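Local atomic coordinates of regulating synaptic membrane exocytosis protein 2 (Rattus norvegicus, PDB entry 2BWQ), a protein that probably takes part in regulating neurotransmitter release at synapses as a Rab3-interacting molecule, this portion being a C2 domain. Residues E83-M88 / E113-L118; R39-K44 / K63-P68; R57-V62 / Q72-S77. All coordinates share one frame; numbering follows the deposited sequence. Where two conformers were deposited one is given.

Interaction 1: residues E83-M88 / E113-L118; sequences EFRERM and ELETAL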
# COMPACT_ATOMS: atom_id res chain seq x y z
N GLU A 83 4.66 8.12 -18.24
CA GLU A 83 5.52 8.28 -17.08
C GLU A 83 5.71 6.92 -16.39
O GLU A 83 6.49 6.84 -15.45
CB GLU A 83 4.82 9.20 -16.04
CG GLU A 83 4.73 10.67 -16.48
CD GLU A 83 3.79 11.52 -15.59
OE1 GLU A 83 2.93 10.99 -14.81
OE2 GLU A 83 3.95 12.77 -15.65
N PHE A 84 5.02 5.89 -16.82
CA PHE A 84 5.00 4.66 -15.98
C PHE A 84 6.37 4.03 -15.83
O PHE A 84 6.61 3.49 -14.75
CB PHE A 84 4.06 3.64 -16.59
CG PHE A 84 2.59 3.89 -16.30
CD1 PHE A 84 2.14 5.05 -15.67
CD2 PHE A 84 1.67 2.95 -16.73
CE1 PHE A 84 0.73 5.22 -15.44
CE2 PHE A 84 0.27 3.13 -16.55
CZ PHE A 84 -0.15 4.25 -15.90
N ARG A 85 7.27 4.11 -16.81
CA ARG A 85 8.61 3.49 -16.65
C ARG A 85 9.44 4.15 -15.58
O ARG A 85 10.43 3.59 -15.13
CB ARG A 85 9.39 3.48 -17.98
CG ARG A 85 8.90 2.43 -18.94
CD ARG A 85 9.79 2.27 -20.19
NE ARG A 85 9.13 1.55 -21.29
CZ ARG A 85 8.89 2.06 -22.50
NH1 ARG A 85 9.28 3.30 -22.83
NH2 ARG A 85 8.27 1.31 -23.42
N GLU A 86 9.02 5.35 -15.19
CA GLU A 86 9.72 6.17 -14.23
C GLU A 86 8.93 6.40 -12.93
O GLU A 86 9.15 7.39 -12.23
CB GLU A 86 10.06 7.53 -14.86
CG GLU A 86 11.01 7.48 -16.08
CD GLU A 86 12.37 6.83 -15.81
OE1 GLU A 86 12.76 6.57 -14.64
OE2 GLU A 86 13.10 6.56 -16.80
N ARG A 87 7.93 5.55 -12.66
CA ARG A 87 7.10 5.75 -11.43
C ARG A 87 6.97 4.41 -10.73
O ARG A 87 6.92 3.34 -11.38
CB ARG A 87 5.65 6.21 -11.77
CG ARG A 87 5.64 7.54 -12.48
CD ARG A 87 6.08 8.60 -11.53
NE ARG A 87 5.76 9.93 -12.02
CZ ARG A 87 6.65 10.65 -12.66
NH1 ARG A 87 7.89 10.17 -12.87
NH2 ARG A 87 6.33 11.86 -13.12
N MET A 88 6.89 4.49 -9.41
CA MET A 88 6.66 3.31 -8.59
C MET A 88 5.91 3.67 -7.34
O MET A 88 5.96 4.82 -6.88
CB MET A 88 7.96 2.61 -8.21
CG MET A 88 8.85 3.41 -7.34
SD MET A 88 10.50 2.65 -7.35
CE MET A 88 11.31 3.71 -6.11
N GLU A 113 6.47 -1.29 -9.37
CA GLU A 113 6.81 -0.52 -10.58
C GLU A 113 5.57 -0.32 -11.44
O GLU A 113 4.90 -1.33 -11.77
CB GLU A 113 7.90 -1.24 -11.41
CG GLU A 113 9.24 -1.26 -10.67
CD GLU A 113 9.97 0.04 -10.75
OE1 GLU A 113 9.55 1.02 -11.39
OE2 GLU A 113 11.03 0.08 -10.11
N LEU A 114 5.24 0.91 -11.81
CA LEU A 114 4.01 1.12 -12.59
C LEU A 114 4.01 0.40 -13.92
O LEU A 114 2.94 -0.07 -14.33
CB LEU A 114 3.72 2.61 -12.82
CG LEU A 114 2.79 3.25 -11.78
CD1 LEU A 114 1.39 2.62 -11.98
CD2 LEU A 114 3.30 3.08 -10.36
N GLU A 115 5.17 0.28 -14.58
CA GLU A 115 5.19 -0.22 -15.96
C GLU A 115 4.68 -1.64 -16.04
O GLU A 115 4.20 -2.01 -17.11
CB GLU A 115 6.62 -0.15 -16.49
CG GLU A 115 6.81 -0.60 -17.95
CD GLU A 115 6.27 0.37 -19.01
OE1 GLU A 115 5.61 1.40 -18.72
OE2 GLU A 115 6.55 0.09 -20.21
N THR A 116 4.79 -2.42 -14.99
CA THR A 116 4.25 -3.76 -15.06
C THR A 116 3.20 -4.04 -14.03
O THR A 116 2.92 -5.20 -13.73
CB THR A 116 5.39 -4.81 -14.97
OG1 THR A 116 6.17 -4.52 -13.81
CG2 THR A 116 6.30 -4.77 -16.28
N ALA A 117 2.67 -3.01 -13.39
CA ALA A 117 1.69 -3.18 -12.34
C ALA A 117 0.39 -3.80 -12.89
O ALA A 117 0.03 -3.67 -14.08
CB ALA A 117 1.34 -1.80 -11.76
N LEU A 118 -0.28 -4.49 -12.01
CA LEU A 118 -1.62 -5.05 -12.28
C LEU A 118 -2.70 -3.97 -12.23
O LEU A 118 -3.40 -3.82 -11.23
CB LEU A 118 -1.93 -6.17 -11.25
CG LEU A 118 -1.07 -7.43 -11.39
CD1 LEU A 118 -1.08 -8.24 -10.11
CD2 LEU A 118 -1.55 -8.29 -12.50
O HOH W 1 7.86 1.35 -13.64
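Phe-84, Arg-85, Arg-87 and Met-88 meet Glu-113, Leu-114 and Glu-115 in a contact between a loop and a strand end at one end of the domain. A backbone bond, a bound water, an apolar pair and a surface ion pair join them. The tight link is Leu-114 N to Arg-87 O, 3.0 Å long and almost straight at 170°. It flanks Met-88 and Glu-113, a non-hydrogen-bonded antiparallel pair formed by the first residue of strand 88-95 and the last of strand 105-113. Their side chains lie side by side and point the same way, with Met-88 SD 3.8 Å from Glu-113 OE2.

Water 1 lies beside this link and bridges the two segments. It is hydrogen-bonded to Phe-84 O at 2.7 Å and to Glu-113 OE1 at 2.8 Å. It also accepts from Glu-115 N at 3.0 Å. Glu-113 is bent at its second torsion (chi2 -78°), which turns CD back toward Met-88.

On the buried side, Phe-84 and Leu-114 cross obliquely, with Phe-84 CG 3.9 Å from Leu-114 CB. In the Leu-114 conformer given, one of two, CD1 lies over one face of the ring. The Phe-84 ring also meets Phe-13 edge-to-face.

At the surface, Arg-85 and Glu-115 run side by side in the same direction. Arg-85 NE reaches Glu-115 OE2 at 3.2 Å, a salt bridge whose hydrogen bond is weak. The two flat groups are turned 58° apart, and Arg-85 CG lies 3.3 Å from Glu-115 CD.

The loop leading into strand 88-95 is thus held to the chain leaving strand 105-113, at one end of the C2 beta-sandwich.

Interaction 2: residues R39-K44 / K63-P68; sequences RNPYVK and KKTLEP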
# COMPACT_ATOMS: atom_id res chain seq x y z
N ARG A 39 -1.07 -5.81 16.73
CA ARG A 39 -0.48 -4.61 16.17
C ARG A 39 -1.51 -3.46 16.15
O ARG A 39 -2.70 -3.69 16.26
CB ARG A 39 -0.10 -4.96 14.71
CG ARG A 39 0.95 -6.08 14.55
CD ARG A 39 2.25 -5.70 15.20
NE ARG A 39 3.25 -6.76 15.08
CZ ARG A 39 4.56 -6.61 15.28
NH1 ARG A 39 5.06 -5.43 15.68
NH2 ARG A 39 5.34 -7.67 15.12
N ASN A 40 -1.02 -2.25 15.91
CA ASN A 40 -1.82 -1.10 15.55
C ASN A 40 -1.38 -0.66 14.18
O ASN A 40 -0.54 0.24 14.04
CB ASN A 40 -1.62 0.08 16.52
CG ASN A 40 -1.93 -0.28 17.95
OD1 ASN A 40 -2.95 -0.95 18.27
ND2 ASN A 40 -1.04 0.17 18.85
N PRO A 41 -1.86 -1.35 13.16
CA PRO A 41 -1.25 -1.16 11.82
C PRO A 41 -1.79 0.01 10.98
O PRO A 41 -3.01 0.31 11.02
CB PRO A 41 -1.47 -2.53 11.14
CG PRO A 41 -2.76 -3.03 11.77
CD PRO A 41 -2.84 -2.45 13.17
N TYR A 42 -0.88 0.61 10.21
CA TYR A 42 -1.26 1.56 9.15
C TYR A 42 -0.36 1.33 7.98
O TYR A 42 0.73 0.81 8.11
CB TYR A 42 -1.26 3.02 9.61
CG TYR A 42 0.12 3.56 9.92
CD1 TYR A 42 0.88 4.22 8.91
CD2 TYR A 42 0.61 3.54 11.24
CE1 TYR A 42 2.12 4.77 9.20
CE2 TYR A 42 1.89 4.06 11.52
CZ TYR A 42 2.59 4.71 10.48
OH TYR A 42 3.82 5.30 10.78
N VAL A 43 -0.84 1.80 6.83
CA VAL A 43 -0.08 1.76 5.58
C VAL A 43 0.24 3.15 5.11
O VAL A 43 -0.59 4.03 5.20
CB VAL A 43 -0.90 1.04 4.49
CG1 VAL A 43 -0.16 1.06 3.16
CG2 VAL A 43 -1.08 -0.43 4.84
N LYS A 44 1.48 3.35 4.68
CA LYS A 44 1.95 4.59 4.03
C LYS A 44 2.28 4.29 2.59
O LYS A 44 2.84 3.21 2.29
CB LYS A 44 3.21 5.08 4.75
CG LYS A 44 3.72 6.39 4.22
CD LYS A 44 4.73 7.02 5.23
CE LYS A 44 5.99 6.16 5.36
NZ LYS A 44 6.97 6.76 6.33
N LYS A 63 -6.76 -0.24 15.65
CA LYS A 63 -6.28 -0.63 16.97
C LYS A 63 -6.34 -2.15 17.18
O LYS A 63 -7.37 -2.78 16.89
CB LYS A 63 -7.12 -0.02 18.12
CG LYS A 63 -7.60 1.36 18.05
CD LYS A 63 -8.24 1.73 19.43
CE LYS A 63 -9.21 2.96 19.31
NZ LYS A 63 -9.02 4.07 20.34
N LYS A 64 -5.23 -2.71 17.64
CA LYS A 64 -5.21 -4.08 18.22
C LYS A 64 -5.75 -5.15 17.28
O LYS A 64 -6.82 -5.77 17.51
CB LYS A 64 -5.93 -4.13 19.60
CG LYS A 64 -5.24 -3.27 20.65
CD LYS A 64 -6.05 -3.30 22.01
CE LYS A 64 -5.34 -2.48 23.08
NZ LYS A 64 -6.19 -2.40 24.34
N THR A 65 -5.05 -5.37 16.19
CA THR A 65 -5.47 -6.44 15.28
C THR A 65 -4.26 -6.99 14.51
O THR A 65 -3.23 -6.33 14.40
CB THR A 65 -6.50 -5.84 14.28
OG1 THR A 65 -6.95 -6.84 13.38
CG2 THR A 65 -5.85 -4.75 13.36
N LEU A 66 -4.47 -8.18 13.93
CA LEU A 66 -3.56 -8.82 12.96
C LEU A 66 -4.18 -8.95 11.58
O LEU A 66 -3.55 -9.47 10.65
CB LEU A 66 -3.20 -10.23 13.45
CG LEU A 66 -2.62 -10.23 14.85
CD1 LEU A 66 -2.36 -11.70 15.23
CD2 LEU A 66 -1.35 -9.40 15.00
N GLU A 67 -5.40 -8.46 11.44
CA GLU A 67 -6.14 -8.55 10.19
C GLU A 67 -6.89 -7.22 9.93
O GLU A 67 -8.12 -7.21 9.85
CB GLU A 67 -7.14 -9.73 10.28
CG GLU A 67 -7.73 -10.15 8.96
CD GLU A 67 -8.13 -11.60 8.99
OE1 GLU A 67 -8.48 -12.07 10.11
OE2 GLU A 67 -8.08 -12.27 7.92
N PRO A 68 -6.16 -6.12 9.80
CA PRO A 68 -6.78 -4.79 9.66
C PRO A 68 -7.54 -4.66 8.36
O PRO A 68 -7.10 -5.20 7.33
CB PRO A 68 -5.57 -3.85 9.64
CG PRO A 68 -4.46 -4.72 9.07
CD PRO A 68 -4.68 -6.04 9.77
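Arg-39, Pro-41 and Asn-40 bring the start of strand 41-48 against the loop 63-68. Arg-39 pairs with Thr-65 through its backbone. Thr-65 N donates to Arg-39 O at 2.9 Å, and Arg-39 N donates to Thr-65 O at 3.2 Å. Lys-64 and Thr-65 both face Arg-39, which makes a G1 beta bulge. The side chain of Arg-39 leaves the contact after its CG, which lies 4.1 Å from Leu-66 CD2. Its guanidinium is bound to Pro-31 O and forms salt bridges to Asp-95 and Glu-105.

Pro-41 is the apolar partner. Its CG rests 3.6 Å from Pro-68 CG, and its CD lies 3.8 Å from Thr-65 CG2. Thr-65 OG1, anti to its own backbone N (chi1 -180°), accepts from Glu-67 N in an ST turn, while CG2 is left to meet the proline.

Asn-40 OD1 takes Lys-64 N at 2.9 Å, with the donor in the plane of the amide. Its ND2 is bound to Gln-96 O. An alanine here would probably leave Lys-64 N without this side-chain acceptor and Gln-96 O without this side-chain donor, loosening the loop's hold at the bulge.

Beyond the contact, strand 41-48 runs between strands 56-58 and 88-95 of one sheet. Pro-68 touches Ala-27 of strand 19-28, in the other sheet.

Interaction 3: residues R57-V62 / Q72-S77; sequences RRTKTV and QTFIYS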
# COMPACT_ATOMS: atom_id res chain seq x y z
N ARG A 57 0.51 9.34 1.00
CA ARG A 57 -0.82 9.03 1.57
C ARG A 57 -0.67 8.04 2.70
O ARG A 57 0.30 7.24 2.70
CB ARG A 57 -1.67 8.34 0.50
CG ARG A 57 -2.00 9.18 -0.73
CD ARG A 57 -2.87 10.42 -0.52
NE ARG A 57 -3.15 11.03 -1.82
CZ ARG A 57 -2.34 11.80 -2.47
NH1 ARG A 57 -1.18 12.20 -1.93
NH2 ARG A 57 -2.70 12.22 -3.69
N ARG A 58 -1.62 8.05 3.64
CA ARG A 58 -1.56 7.10 4.73
C ARG A 58 -2.96 6.64 5.06
O ARG A 58 -3.89 7.46 5.05
CB ARG A 58 -1.04 7.85 5.98
CG ARG A 58 0.40 7.93 6.07
CD ARG A 58 0.88 8.59 7.37
NE ARG A 58 0.31 7.99 8.58
CZ ARG A 58 0.95 7.93 9.76
NH1 ARG A 58 2.21 8.39 9.88
NH2 ARG A 58 0.36 7.39 10.81
N THR A 59 -3.11 5.36 5.38
CA THR A 59 -4.38 4.91 6.00
C THR A 59 -4.48 5.39 7.44
O THR A 59 -3.50 5.77 8.07
CB THR A 59 -4.52 3.38 6.00
OG1 THR A 59 -3.55 2.81 6.89
CG2 THR A 59 -4.35 2.74 4.59
N LYS A 60 -5.70 5.29 7.95
CA LYS A 60 -5.90 5.35 9.40
C LYS A 60 -5.21 4.14 10.07
O LYS A 60 -4.80 3.16 9.42
CB LYS A 60 -7.38 5.39 9.76
CG LYS A 60 -8.05 6.65 9.24
CD LYS A 60 -9.56 6.64 9.55
CE LYS A 60 -10.26 7.88 8.95
NZ LYS A 60 -11.76 7.77 9.06
N THR A 61 -5.05 4.24 11.38
CA THR A 61 -4.40 3.17 12.16
C THR A 61 -5.47 2.34 12.85
O THR A 61 -6.27 2.87 13.59
CB THR A 61 -3.44 3.76 13.21
OG1 THR A 61 -2.38 4.50 12.55
CG2 THR A 61 -2.71 2.67 14.00
N VAL A 62 -5.54 1.06 12.57
CA VAL A 62 -6.51 0.19 13.27
C VAL A 62 -5.93 -0.22 14.61
O VAL A 62 -4.72 -0.48 14.70
CB VAL A 62 -6.86 -1.06 12.41
CG1 VAL A 62 -7.84 -1.94 13.15
CG2 VAL A 62 -7.39 -0.61 11.07
N GLN A 72 -9.59 2.01 2.09
CA GLN A 72 -9.38 3.41 1.74
C GLN A 72 -8.88 3.52 0.31
O GLN A 72 -8.01 2.73 -0.11
CB GLN A 72 -8.40 4.04 2.71
CG GLN A 72 -9.05 4.32 4.09
CD GLN A 72 -8.10 5.02 5.04
OE1 GLN A 72 -7.65 4.42 6.03
NE2 GLN A 72 -7.84 6.29 4.79
N THR A 73 -9.39 4.51 -0.42
CA THR A 73 -9.00 4.76 -1.80
C THR A 73 -8.26 6.07 -1.88
O THR A 73 -8.76 7.13 -1.46
CB THR A 73 -10.20 4.79 -2.65
OG1 THR A 73 -10.78 3.47 -2.71
CG2 THR A 73 -9.88 5.17 -4.13
N PHE A 74 -7.06 5.96 -2.40
CA PHE A 74 -6.21 7.10 -2.63
C PHE A 74 -6.23 7.45 -4.13
O PHE A 74 -6.27 6.54 -4.95
CB PHE A 74 -4.78 6.80 -2.23
CG PHE A 74 -4.58 6.27 -0.80
CD1 PHE A 74 -5.45 6.57 0.26
CD2 PHE A 74 -3.46 5.53 -0.54
CE1 PHE A 74 -5.14 6.05 1.57
CE2 PHE A 74 -3.16 5.04 0.75
CZ PHE A 74 -4.02 5.32 1.77
N ILE A 75 -6.11 8.71 -4.46
CA ILE A 75 -6.15 9.16 -5.85
C ILE A 75 -4.91 10.00 -6.09
O ILE A 75 -4.70 11.01 -5.38
CB ILE A 75 -7.40 9.97 -6.21
CG1 ILE A 75 -8.66 9.10 -6.04
CG2 ILE A 75 -7.25 10.47 -7.67
CD1 ILE A 75 -9.85 9.60 -6.78
N TYR A 76 -4.10 9.59 -7.05
CA TYR A 76 -2.90 10.32 -7.42
C TYR A 76 -3.24 11.06 -8.71
O TYR A 76 -3.81 10.47 -9.63
CB TYR A 76 -1.72 9.34 -7.57
CG TYR A 76 -1.12 8.95 -6.23
CD1 TYR A 76 -0.54 9.90 -5.41
CD2 TYR A 76 -1.09 7.60 -5.80
CE1 TYR A 76 0.05 9.56 -4.18
CE2 TYR A 76 -0.50 7.23 -4.58
CZ TYR A 76 0.08 8.23 -3.77
OH TYR A 76 0.66 7.88 -2.55
N SER A 77 -2.95 12.35 -8.80
CA SER A 77 -3.20 13.06 -10.04
C SER A 77 -2.33 14.31 -10.05
O SER A 77 -2.14 14.87 -8.97
CB SER A 77 -4.64 13.55 -10.03
OG SER A 77 -4.95 14.38 -11.17
O HOH W 2 -1.62 13.32 -6.26
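Arg-57 and Phe-74, with Thr-59 and Gln-72, join two chain segments that run nearly antiparallel, their end-to-end directions 170° apart.

Two hydrogen bonds are made by side chains. Arg-57 NH2 donates to Ile-75 O at 2.9 Å, with that oxygen close to the guanidinium plane. Gln-72 OE1 accepts from Lys-60 N, also at 2.9 Å, and the N-H comes in on a lone pair in the amide plane. Water 2 accepts from Arg-57 NH2 and from Ser-77 N, so it doubles the tie at that end.

The apolar part is a CH-pi contact. Arg-57 CB sits over one face of the Phe-74 ring, 3.7 Å from its centroid. Thr-59 N comes to the ring edge, and Thr-59 CG2 lies 3.8 Å from Phe-74 CZ.

Further contact is made over flat groups. The Arg-57 chain is bent at its second torsion (chi2 -65°), and its guanidinium lies beside Tyr-76. In the conformer of Tyr-76 given here, one of two, CE1 lies over a face of the guanidinium, with the planes 47° apart. Tyr-76 OH is bound to Asn-55 O.

Strands 56-58 and 69-76 are outermost in different sheets. Their side chains join the edges of the two four-stranded antiparallel sheets that make up the C2 beta-sandwich.

Along the chain, interactions 2 and 3 cross, since their segments alternate, and interaction 1 follows in series. Interactions 2 and 3 touch, with centres about 14 Å apart. Strands 41-48 and 56-58 are neighbours in one sheet, and probable hydrogen bonds of Val-43 O with Thr-59 N and of Pro-41 O with Val-62 N join segment 39-44 to segment 57-62. Interaction 1 lies about 27 Å from interaction 2 and about 19 Å from interaction 3, centre to centre, and touches neither. Interactions 1 and 2 sit on opposite sides of the chain's centre. Together the three contacts tie loops at both ends of the C2 sandwich and one of its sides.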